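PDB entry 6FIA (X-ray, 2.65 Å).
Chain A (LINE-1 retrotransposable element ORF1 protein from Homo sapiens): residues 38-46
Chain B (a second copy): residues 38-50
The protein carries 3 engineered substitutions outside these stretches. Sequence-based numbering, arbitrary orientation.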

ATOM      1  N   CYS A  38      11.962  22.352   9.069  1.00103.14           N
ATOM      2  CA  CYS A  38      11.196  21.126   9.259  1.00105.50           C
ATOM      3  C   CYS A  38      10.002  21.037   8.345  1.00109.51           C
ATOM      4  O   CYS A  38       9.729  19.961   7.819  1.00111.33           O
ATOM      5  CB  CYS A  38      10.792  20.963  10.717  1.00105.75           C
ATOM      6  SG  CYS A  38      12.179  20.614  11.819  1.00110.09           S
ATOM      7  N   LEU A  39       9.268  22.157   8.166  1.00104.34           N
ATOM      8  CA  LEU A  39       8.094  22.190   7.290  1.00105.70           C
ATOM      9  C   LEU A  39       8.472  21.921   5.834  1.00111.89           C
ATOM     10  O   LEU A  39       7.750  21.188   5.157  1.00113.56           O
ATOM     11  CB  LEU A  39       7.330  23.515   7.413  1.00105.29           C
ATOM     12  CG  LEU A  39       6.562  23.715   8.701  1.00108.53           C
ATOM     13  CD1 LEU A  39       6.441  25.174   9.015  1.00108.88           C
ATOM     14  CD2 LEU A  39       5.193  23.079   8.638  1.00112.28           C
ATOM     15  N   LYS A  40       9.637  22.459   5.374  1.00107.95           N
ATOM     16  CA  LYS A  40      10.178  22.241   4.020  1.00110.18           C
ATOM     17  C   LYS A  40      10.430  20.746   3.809  1.00114.88           C
ATOM     18  O   LYS A  40      10.150  20.215   2.730  1.00117.14           O
ATOM     19  CB  LYS A  40      11.484  23.039   3.836  1.00112.25           C
ATOM     20  CG  LYS A  40      11.981  23.124   2.393  1.00128.15           C
ATOM     21  CD  LYS A  40      13.178  24.057   2.279  1.00135.85           C
ATOM     22  CE  LYS A  40      13.857  23.957   0.944  1.00145.41           C
ATOM     23  NZ  LYS A  40      14.973  24.926   0.836  1.00150.67           N
ATOM     24  N   GLU A  41      10.932  20.075   4.866  1.00109.05           N
ATOM     25  CA  GLU A  41      11.214  18.646   4.910  1.00109.39           C
ATOM     26  C   GLU A  41       9.894  17.836   4.887  1.00111.80           C
ATOM     27  O   GLU A  41       9.801  16.836   4.170  1.00115.16           O
ATOM     28  CB  GLU A  41      12.050  18.338   6.175  1.00109.24           C
ATOM     29  CG  GLU A  41      12.445  16.876   6.347  1.00127.20           C
ATOM     30  CD  GLU A  41      12.913  16.481   7.742  1.00149.32           C
ATOM     31  OE1 GLU A  41      13.138  17.387   8.581  1.00146.78           O
ATOM     32  OE2 GLU A  41      13.043  15.259   7.995  1.00133.29           O
ATOM     33  N   LEU A  42       8.878  18.278   5.652  1.00103.92           N
ATOM     34  CA  LEU A  42       7.588  17.592   5.727  1.00103.63           C
ATOM     35  C   LEU A  42       6.678  17.838   4.513  1.00108.76           C
ATOM     36  O   LEU A  42       5.698  17.113   4.332  1.00110.47           O
ATOM     37  CB  LEU A  42       6.855  17.930   7.037  1.00101.71           C
ATOM     38  CG  LEU A  42       7.479  17.431   8.349  1.00104.61           C
ATOM     39  CD1 LEU A  42       6.748  17.993   9.522  1.00103.86           C
ATOM     40  CD2 LEU A  42       7.442  15.923   8.447  1.00107.88           C
ATOM     41  N   MET A  43       7.001  18.834   3.675  1.00106.25           N
ATOM     42  CA  MET A  43       6.221  19.136   2.465  1.00109.89           C
ATOM     43  C   MET A  43       6.356  18.027   1.423  1.00115.09           C
ATOM     44  O   MET A  43       5.463  17.840   0.591  1.00116.97           O
ATOM     45  CB  MET A  43       6.645  20.490   1.856  1.00113.77           C
ATOM     46  CG  MET A  43       6.094  21.728   2.599  1.00116.50           C
ATOM     47  SD  MET A  43       4.328  21.690   3.127  1.00122.31           S
ATOM     48  CE  MET A  43       3.484  21.626   1.506  1.00124.61           C
ATOM     49  N   GLU A  44       7.483  17.292   1.482  1.00 88.88           N
ATOM     50  CA  GLU A  44       7.804  16.158   0.609  1.00 89.23           C
ATOM     51  C   GLU A  44       6.817  15.008   0.830  1.00 92.47           C
ATOM     52  O   GLU A  44       6.520  14.268  -0.102  1.00 92.53           O
ATOM     53  CB  GLU A  44       9.240  15.668   0.879  1.00 91.51           C
ATOM     54  CG  GLU A  44      10.304  16.720   0.632  1.00109.18           C
ATOM     55  CD  GLU A  44      11.672  16.429   1.227  1.00142.69           C
ATOM     56  OE1 GLU A  44      12.038  15.235   1.327  1.00152.04           O
ATOM     57  OE2 GLU A  44      12.396  17.401   1.547  1.00131.68           O
ATOM     58  N   LEU A  45       6.318  14.861   2.073  1.00 87.61           N
ATOM     59  CA  LEU A  45       5.377  13.828   2.443  1.00 85.76           C
ATOM     60  C   LEU A  45       4.052  13.953   1.695  1.00 91.00           C
ATOM     61  O   LEU A  45       3.395  12.941   1.479  1.00 89.73           O
ATOM     62  CB  LEU A  45       5.136  13.816   3.959  1.00 85.12           C
ATOM     63  CG  LEU A  45       6.300  13.411   4.858  1.00 89.73           C
ATOM     64  CD1 LEU A  45       5.857  13.358   6.282  1.00 89.58           C
ATOM     65  CD2 LEU A  45       6.867  12.069   4.474  1.00 92.92           C
ATOM     66  N   LYS A  46       3.667  15.184   1.284  1.00 89.65           N
ATOM     67  CA  LYS A  46       2.439  15.441   0.504  1.00 89.72           C
ATOM     68  C   LYS A  46       2.517  14.690  -0.847  1.00 90.85           C
ATOM     69  O   LYS A  46       1.558  14.020  -1.245  1.00 90.05           O
ATOM     70  CB  LYS A  46       2.268  16.959   0.280  1.00 96.80           C
ATOM     71  CG  LYS A  46       0.924  17.385  -0.329  1.00122.75           C
ATOM     72  CD  LYS A  46       0.911  18.897  -0.652  1.00136.28           C
ATOM     73  CE  LYS A  46      -0.389  19.359  -1.267  1.00141.67           C
ATOM     74  NZ  LYS A  46      -0.438  20.844  -1.399  1.00143.40           N
TER
ATOM     75  N   CYS B  38       3.540  20.575  17.302  1.00107.67           N
ATOM     76  CA  CYS B  38       2.901  19.962  16.142  1.00110.31           C
ATOM     77  C   CYS B  38       3.895  19.323  15.183  1.00112.76           C
ATOM     78  O   CYS B  38       3.616  18.247  14.669  1.00114.75           O
ATOM     79  CB  CYS B  38       1.989  20.959  15.436  1.00112.49           C
ATOM     80  SG  CYS B  38       0.541  21.453  16.421  1.00119.80           S
ATOM     81  N   LEU B  39       5.054  19.965  14.949  1.00106.37           N
ATOM     82  CA  LEU B  39       6.088  19.409  14.076  1.00105.29           C
ATOM     83  C   LEU B  39       6.678  18.121  14.646  1.00109.96           C
ATOM     84  O   LEU B  39       6.903  17.173  13.894  1.00110.49           O
ATOM     85  CB  LEU B  39       7.183  20.429  13.791  1.00103.45           C
ATOM     86  CG  LEU B  39       6.790  21.551  12.841  1.00108.58           C
ATOM     87  CD1 LEU B  39       7.554  22.803  13.152  1.00107.52           C
ATOM     88  CD2 LEU B  39       7.032  21.159  11.403  1.00112.60           C
ATOM     89  N   LYS B  40       6.851  18.057  15.985  1.00107.16           N
ATOM     90  CA  LYS B  40       7.330  16.857  16.700  1.00109.14           C
ATOM     91  C   LYS B  40       6.337  15.673  16.478  1.00115.56           C
ATOM     92  O   LYS B  40       6.748  14.516  16.302  1.00117.56           O
ATOM     93  CB  LYS B  40       7.483  17.177  18.200  1.00112.50           C
ATOM     94  CG  LYS B  40       8.229  16.121  19.009  1.00130.22           C
ATOM     95  CD  LYS B  40       8.493  16.622  20.426  1.00138.16           C
ATOM     96  CE  LYS B  40       9.206  15.611  21.286  1.00148.43           C
ATOM     97  NZ  LYS B  40       9.646  16.202  22.580  1.00149.85           N
ATOM     98  N   GLU B  41       5.039  16.003  16.437  1.00111.83           N
ATOM     99  CA  GLU B  41       3.936  15.082  16.178  1.00113.47           C
ATOM    100  C   GLU B  41       3.947  14.637  14.698  1.00114.25           C
ATOM    101  O   GLU B  41       3.757  13.460  14.409  1.00116.05           O
ATOM    102  CB  GLU B  41       2.601  15.778  16.545  1.00116.40           C
ATOM    103  CG  GLU B  41       1.347  14.936  16.341  1.00134.24           C
ATOM    104  CD  GLU B  41       0.037  15.708  16.342  1.00161.12           C
ATOM    105  OE1 GLU B  41       0.046  16.902  16.725  1.00146.79           O
ATOM    106  OE2 GLU B  41      -1.000  15.115  15.954  1.00159.31           O
ATOM    107  N   LEU B  42       4.182  15.574  13.772  1.00107.38           N
ATOM    108  CA  LEU B  42       4.209  15.276  12.335  1.00107.26           C
ATOM    109  C   LEU B  42       5.501  14.582  11.877  1.00111.35           C
ATOM    110  O   LEU B  42       5.544  14.074  10.762  1.00111.72           O
ATOM    111  CB  LEU B  42       3.933  16.540  11.487  1.00106.44           C
ATOM    112  CG  LEU B  42       2.532  17.169  11.600  1.00112.35           C
ATOM    113  CD1 LEU B  42       2.477  18.479  10.902  1.00112.13           C
ATOM    114  CD2 LEU B  42       1.487  16.287  10.996  1.00118.15           C
ATOM    115  N   MET B  43       6.544  14.542  12.735  1.00108.20           N
ATOM    116  CA  MET B  43       7.817  13.870  12.413  1.00108.18           C
ATOM    117  C   MET B  43       7.629  12.360  12.332  1.00111.76           C
ATOM    118  O   MET B  43       8.389  11.681  11.652  1.00111.16           O
ATOM    119  CB  MET B  43       8.911  14.213  13.451  1.00109.67           C
ATOM    120  CG  MET B  43       9.523  15.604  13.292  1.00110.83           C
ATOM    121  SD  MET B  43      10.088  16.039  11.636  1.00115.00           S
ATOM    122  CE  MET B  43      11.426  14.792  11.387  1.00114.22           C
ATOM    123  N   GLU B  44       6.612  11.848  13.032  1.00 93.54           N
ATOM    124  CA  GLU B  44       6.225  10.424  13.063  1.00 93.60           C
ATOM    125  C   GLU B  44       5.736   9.953  11.684  1.00 93.20           C
ATOM    126  O   GLU B  44       5.941   8.799  11.317  1.00 92.28           O
ATOM    127  CB  GLU B  44       5.116  10.194  14.114  1.00 96.60           C
ATOM    128  CG  GLU B  44       5.536  10.607  15.531  1.00120.50           C
ATOM    129  CD  GLU B  44       4.419  10.784  16.544  1.00152.72           C
ATOM    130  OE1 GLU B  44       3.392  10.069  16.433  1.00150.05           O
ATOM    131  OE2 GLU B  44       4.599  11.593  17.485  1.00148.31           O
ATOM    132  N   LEU B  45       5.111  10.859  10.920  1.00 87.18           N
ATOM    133  CA  LEU B  45       4.622  10.586   9.574  1.00 84.25           C
ATOM    134  C   LEU B  45       5.741  10.221   8.604  1.00 86.38           C
ATOM    135  O   LEU B  45       5.492   9.486   7.650  1.00 84.94           O
ATOM    136  CB  LEU B  45       3.838  11.786   9.029  1.00 84.08           C
ATOM    137  CG  LEU B  45       2.492  12.094   9.673  1.00 89.03           C
ATOM    138  CD1 LEU B  45       1.820  13.211   8.930  1.00 89.93           C
ATOM    139  CD2 LEU B  45       1.565  10.868   9.676  1.00 88.98           C
ATOM    140  N   LYS B  46       6.968  10.736   8.838  1.00 83.82           N
ATOM    141  CA  LYS B  46       8.147  10.437   8.018  1.00 84.49           C
ATOM    142  C   LYS B  46       8.438   8.915   8.068  1.00 88.34           C
ATOM    143  O   LYS B  46       8.649   8.285   7.022  1.00 86.85           O
ATOM    144  CB  LYS B  46       9.365  11.249   8.509  1.00 89.47           C
ATOM    145  CG  LYS B  46      10.540  11.253   7.541  1.00113.63           C
ATOM    146  CD  LYS B  46      11.732  12.021   8.101  1.00132.37           C
ATOM    147  CE  LYS B  46      12.921  11.975   7.163  1.00147.79           C
ATOM    148  NZ  LYS B  46      14.096  12.705   7.714  1.00157.19           N
ATOM    149  N   THR B  47       8.376   8.333   9.286  1.00 85.14           N
ATOM    150  CA  THR B  47       8.568   6.902   9.542  1.00 84.34           C
ATOM    151  C   THR B  47       7.386   6.091   9.001  1.00 83.91           C
ATOM    152  O   THR B  47       7.601   5.052   8.376  1.00 84.00           O
ATOM    153  CB  THR B  47       8.845   6.678  11.046  1.00 92.40           C
ATOM    154  OG1 THR B  47      10.199   7.071  11.328  1.00 98.21           O
ATOM    155  CG2 THR B  47       8.595   5.235  11.495  1.00 87.52           C
ATOM    156  N   LYS B  48       6.143   6.575   9.225  1.00 76.67           N
ATOM    157  CA  LYS B  48       4.929   5.905   8.753  1.00 73.70           C
ATOM    158  C   LYS B  48       4.886   5.795   7.223  1.00 76.24           C
ATOM    159  O   LYS B  48       4.459   4.763   6.701  1.00 75.80           O
ATOM    160  CB  LYS B  48       3.664   6.573   9.315  1.00 74.68           C
ATOM    161  CG  LYS B  48       3.360   6.143  10.749  1.00 86.13           C
ATOM    162  CD  LYS B  48       2.219   6.941  11.366  1.00 97.25           C
ATOM    163  CE  LYS B  48       1.934   6.512  12.789  1.00113.01           C
ATOM    164  NZ  LYS B  48       0.868   7.341  13.421  1.00124.19           N
ATOM    165  N   ALA B  49       5.391   6.818   6.510  1.00 71.61           N
ATOM    166  CA  ALA B  49       5.457   6.833   5.047  1.00 70.53           C
ATOM    167  C   ALA B  49       6.507   5.845   4.531  1.00 76.14           C
ATOM    168  O   ALA B  49       6.323   5.246   3.463  1.00 75.40           O
ATOM    169  CB  ALA B  49       5.780   8.229   4.559  1.00 72.58           C
ATOM    170  N   ARG B  50       7.604   5.670   5.296  1.00 75.16           N
ATOM    171  CA  ARG B  50       8.679   4.727   4.976  1.00 76.06           C
ATOM    172  C   ARG B  50       8.165   3.287   5.091  1.00 79.05           C
ATOM    173  O   ARG B  50       8.482   2.445   4.233  1.00 79.54           O
ATOM    174  CB  ARG B  50       9.876   4.945   5.907  1.00 79.69           C
ATOM    175  CG  ARG B  50      11.228   4.607   5.265  1.00 95.37           C
ATOM    176  CD  ARG B  50      11.557   5.515   4.057  1.00110.31           C
ATOM    177  NE  ARG B  50      12.841   5.202   3.407  1.00118.37           N
ATOM    178  CZ  ARG B  50      12.960   4.586   2.227  1.00123.24           C
ATOM    179  NH1 ARG B  50      11.878   4.186   1.563  1.00 98.82           N
ATOM    180  NH2 ARG B  50      14.163   4.348   1.714  1.00103.80           N
TER

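Two helical stretches from copies of the same protein, running in broadly the same direction with 30° between the axes of their 38-42 helices, meet through a ladder of leucines flanked by a single salt bridge, burying 493 Å² in all.

The axes of the 38-42 helices come no closer than 11.0 Å, and the space between is bridged largely by leucine side chains. L42(A), L39(B) and L45(A) have the largest areas covered. CD2 of L39(B) is the hub of the first layer, lying 3.8 Å from CB of C38(A), 3.7 Å from CG of L39(A) and 3.7 Å from CD1 of L42(A). C38(A) points toward the partner, and its CB packs on that methyl.

L42(A) forms the next layer. Its CD1 packs 3.7 Å from CB of L42(B), and its CD2 lies 3.5 Å from O of L42(B) and 4.1 Å from SD of M43(B). The methionine CA-to-CB bond leaves sideways, but its flexible end, all chi angles m, comes nearer. L45(A) repeats the pattern with CD1 3.8 Å from CB of L45(B), while its CD2 meets CB of A49(B) at 4.0 Å.

The register is offset by one residue, CA of C38(A) lying 7.2 Å from CA of L39(B) and CA of L45(A) 7.1 Å from CA of K46(B), and the copies contribute unequally: L42(A) has 78 Å² covered, L42(B) only 27 Å². E41(A) pairs with K46(B), whose NZ donates to OE2 of E41(A) at 2.8 Å in a salt bridge. Both side chains suit the margin: the lysine leaves sideways, all four chi angles t, carrying its charge on an extended aliphatic stem, and the glutamate points toward the partner. CE of M43(B) lies 3.8 Å from OE2 of E41(A), so the apolar layer runs up to the charged pair.

The rule here is buried leucines at 39, 42 and 45 in both copies, with partly exposed C38(A) and M43(B) and one charged pair at the edge.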